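Local coordinates for superantigen-like protein SSL8 (Staphylococcus aureus, PDB 3R2T) that is of unknown function but belongs, as a superantigen-like protein, to the staphylococcal and streptococcal toxin family, at residues L192-K196 / Y197-E201. Residues are numbered along the deposited sequence; the frame is centred on the assembly and turned at random. Where two conformers were deposited one is given.
Sequences LLIKK and YKLYE
Leu193 O accepts two backbone bonds at the C-terminal end of helix 182-197: from Tyr197 N at 2.9 Å, the more bent of the two, and from Leu199 N at 3.2 Å, straighter at 163° at the hydrogen. The donors approach from opposite faces of the carbonyl plane; together they tie the last helical turn to the chain leaving it. Lys198 is the first residue to leave helical phi/psi, with phi positive at 52°. This is a helix terminus closed through a left-handed residue; the Leu199 bond spans six residues, one more than the 6→1 bond of a Schellman motif. A type II turn follows from Lys198 to Glu201, with Glu201 N bonded to Lys198 O at 3.2 Å.

The left-handed phi/psi of Lys198 turns the chain so that Leu199, whose CB points toward the helix, packs on it. With CG anti to the backbone N (chi1 179°), Leu199 carries CD2 to 3.8 Å from Leu193 CB. On the other flank, Leu193 CD2 meets Tyr197 CD2 obliquely at 3.9 Å, while Leu192 CD2 approaches the edge of the same ring and Lys196 O lies over one of its faces. Ile194 CG1 is 3.5 Å from Leu199 O, and Ile194 CD1 meets the edge of the Tyr200 ring in its plane, 3.9 Å from Tyr200 CD2. Leu199 CG sits above the centre of one face of that ring.

The polar ends are engaged by neighbouring parts of the chain: Tyr197 OH bonds to Glu171, which also forms a salt bridge with Lys196; Tyr200 OH bonds to Leu223 O and Arg190, and Glu201 to His64. In this beta-grasp domain, Leu193 and Tyr197 pack the helix end onto strands 156-160 and 241-248 of the mixed sheet, whereas Ile194 and Tyr200 touch helix 57-68.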
loop_
_atom_site.group_PDB
_atom_site.type_symbol
_atom_site.label_atom_id
_atom_site.label_comp_id
_atom_site.label_asym_id
_atom_site.label_seq_id
_atom_site.Cartn_x
_atom_site.Cartn_y
_atom_site.Cartn_z
ATOM N N LEU A 192 16.835 -15.838 10.817
ATOM C CA LEU A 192 17.715 -16.778 11.482
ATOM C C LEU A 192 16.966 -18.065 11.820
ATOM O O LEU A 192 17.508 -19.149 11.655
ATOM C CB LEU A 192 18.319 -16.142 12.714
ATOM C CG LEU A 192 19.368 -16.939 13.479
ATOM C CD1 LEU A 192 20.229 -15.975 14.283
ATOM C CD2 LEU A 192 18.731 -18.013 14.336
ATOM N N LEU A 193 15.713 -17.945 12.251
ATOM C CA LEU A 193 14.912 -19.125 12.614
ATOM C C LEU A 193 14.594 -19.981 11.404
ATOM O O LEU A 193 14.515 -21.210 11.501
ATOM C CB LEU A 193 13.617 -18.697 13.292
ATOM C CG LEU A 193 13.812 -17.950 14.610
ATOM C CD1 LEU A 193 12.475 -17.440 15.132
ATOM C CD2 LEU A 193 14.531 -18.839 15.616
ATOM N N ILE A 194 14.406 -19.340 10.252
ATOM C CA ILE A 194 14.107 -20.103 9.043
ATOM C C ILE A 194 15.323 -20.892 8.606
ATOM O O ILE A 194 15.239 -22.083 8.300
ATOM C CB ILE A 194 13.680 -19.203 7.869
ATOM C CG1 ILE A 194 12.307 -18.577 8.150
ATOM C CG2 ILE A 194 13.630 -20.035 6.533
ATOM C CD1 ILE A 194 11.869 -17.513 7.151
ATOM N N LYS A 195 16.478 -20.238 8.583
ATOM C CA LYS A 195 17.694 -20.898 8.113
ATOM C C LYS A 195 18.248 -21.955 9.078
ATOM O O LYS A 195 18.712 -22.997 8.632
ATOM C CB LYS A 195 18.754 -19.849 7.728
ATOM C CG LYS A 195 19.375 -19.093 8.872
ATOM C CD LYS A 195 19.923 -17.736 8.401
ATOM C CE LYS A 195 20.533 -16.922 9.563
ATOM N NZ LYS A 195 20.513 -15.449 9.299
ATOM N N LYS A 196 18.180 -21.709 10.386
ATOM C CA LYS A 196 18.700 -22.681 11.365
ATOM C C LYS A 196 17.715 -23.607 12.086
ATOM O O LYS A 196 18.136 -24.631 12.619
ATOM C CB LYS A 196 19.480 -21.919 12.421
ATOM C CG LYS A 196 20.536 -21.030 11.808
ATOM C CD LYS A 196 21.353 -20.258 12.826
ATOM C CE LYS A 196 22.214 -21.161 13.671
ATOM N NZ LYS A 196 23.205 -20.368 14.453
ATOM N N TYR A 197 16.432 -23.247 12.132
ATOM C CA TYR A 197 15.422 -24.063 12.820
ATOM C C TYR A 197 14.257 -24.474 11.910
ATOM O O TYR A 197 13.244 -24.962 12.377
ATOM C CB TYR A 197 14.913 -23.317 14.055
ATOM C CG TYR A 197 16.007 -23.104 15.071
ATOM C CD1 TYR A 197 16.271 -24.061 16.030
ATOM C CD2 TYR A 197 16.807 -21.974 15.035
ATOM C CE1 TYR A 197 17.282 -23.892 16.947
ATOM C CE2 TYR A 197 17.832 -21.791 15.949
ATOM C CZ TYR A 197 18.061 -22.756 16.909
ATOM O OH TYR A 197 19.068 -22.603 17.832
ATOM N N LYS A 198 14.427 -24.285 10.606
ATOM C CA LYS A 198 13.403 -24.630 9.613
ATOM C C LYS A 198 12.011 -24.040 9.930
ATOM O O LYS A 198 10.983 -24.695 9.764
ATOM C CB LYS A 198 13.361 -26.147 9.405
ATOM C CG LYS A 198 14.746 -26.708 9.006
ATOM C CD LYS A 198 14.762 -28.200 8.633
ATOM C CE LYS A 198 14.019 -28.484 7.326
ATOM N NZ LYS A 198 14.181 -29.906 6.881
ATOM N N LEU A 199 11.991 -22.789 10.384
ATOM C CA LEU A 199 10.739 -22.123 10.655
ATOM C C LEU A 199 10.009 -21.987 9.325
ATOM O O LEU A 199 10.623 -21.673 8.298
ATOM C CB LEU A 199 10.964 -20.734 11.268
ATOM C CG LEU A 199 9.686 -19.937 11.557
ATOM C CD1 LEU A 199 8.824 -20.649 12.608
ATOM C CD2 LEU A 199 10.007 -18.490 11.986
ATOM N N TYR A 200 8.702 -22.226 9.365
ATOM C CA TYR A 200 7.818 -22.151 8.202
ATOM C C TYR A 200 8.154 -23.187 7.122
ATOM O O TYR A 200 7.805 -22.991 5.965
ATOM C CB TYR A 200 7.779 -20.738 7.571
ATOM C CG TYR A 200 7.513 -19.604 8.530
ATOM C CD1 TYR A 200 6.391 -19.609 9.346
ATOM C CD2 TYR A 200 8.357 -18.505 8.584
ATOM C CE1 TYR A 200 6.136 -18.566 10.229
ATOM C CE2 TYR A 200 8.110 -17.442 9.462
ATOM C CZ TYR A 200 6.990 -17.484 10.279
ATOM O OH TYR A 200 6.727 -16.448 11.153
ATOM N N GLU A 201 8.828 -24.276 7.493
ATOM C CA GLU A 201 9.172 -25.338 6.526
ATOM C C GLU A 201 8.653 -26.694 6.989
ATOM O O GLU A 201 9.305 -27.714 6.777
ATOM C CB GLU A 201 10.686 -25.427 6.291
ATOM C CG GLU A 201 11.305 -24.191 5.641
ATOM C CD GLU A 201 12.789 -24.367 5.308
ATOM O OE1 GLU A 201 13.350 -25.444 5.619
ATOM O OE2 GLU A 201 13.390 -23.430 4.734
#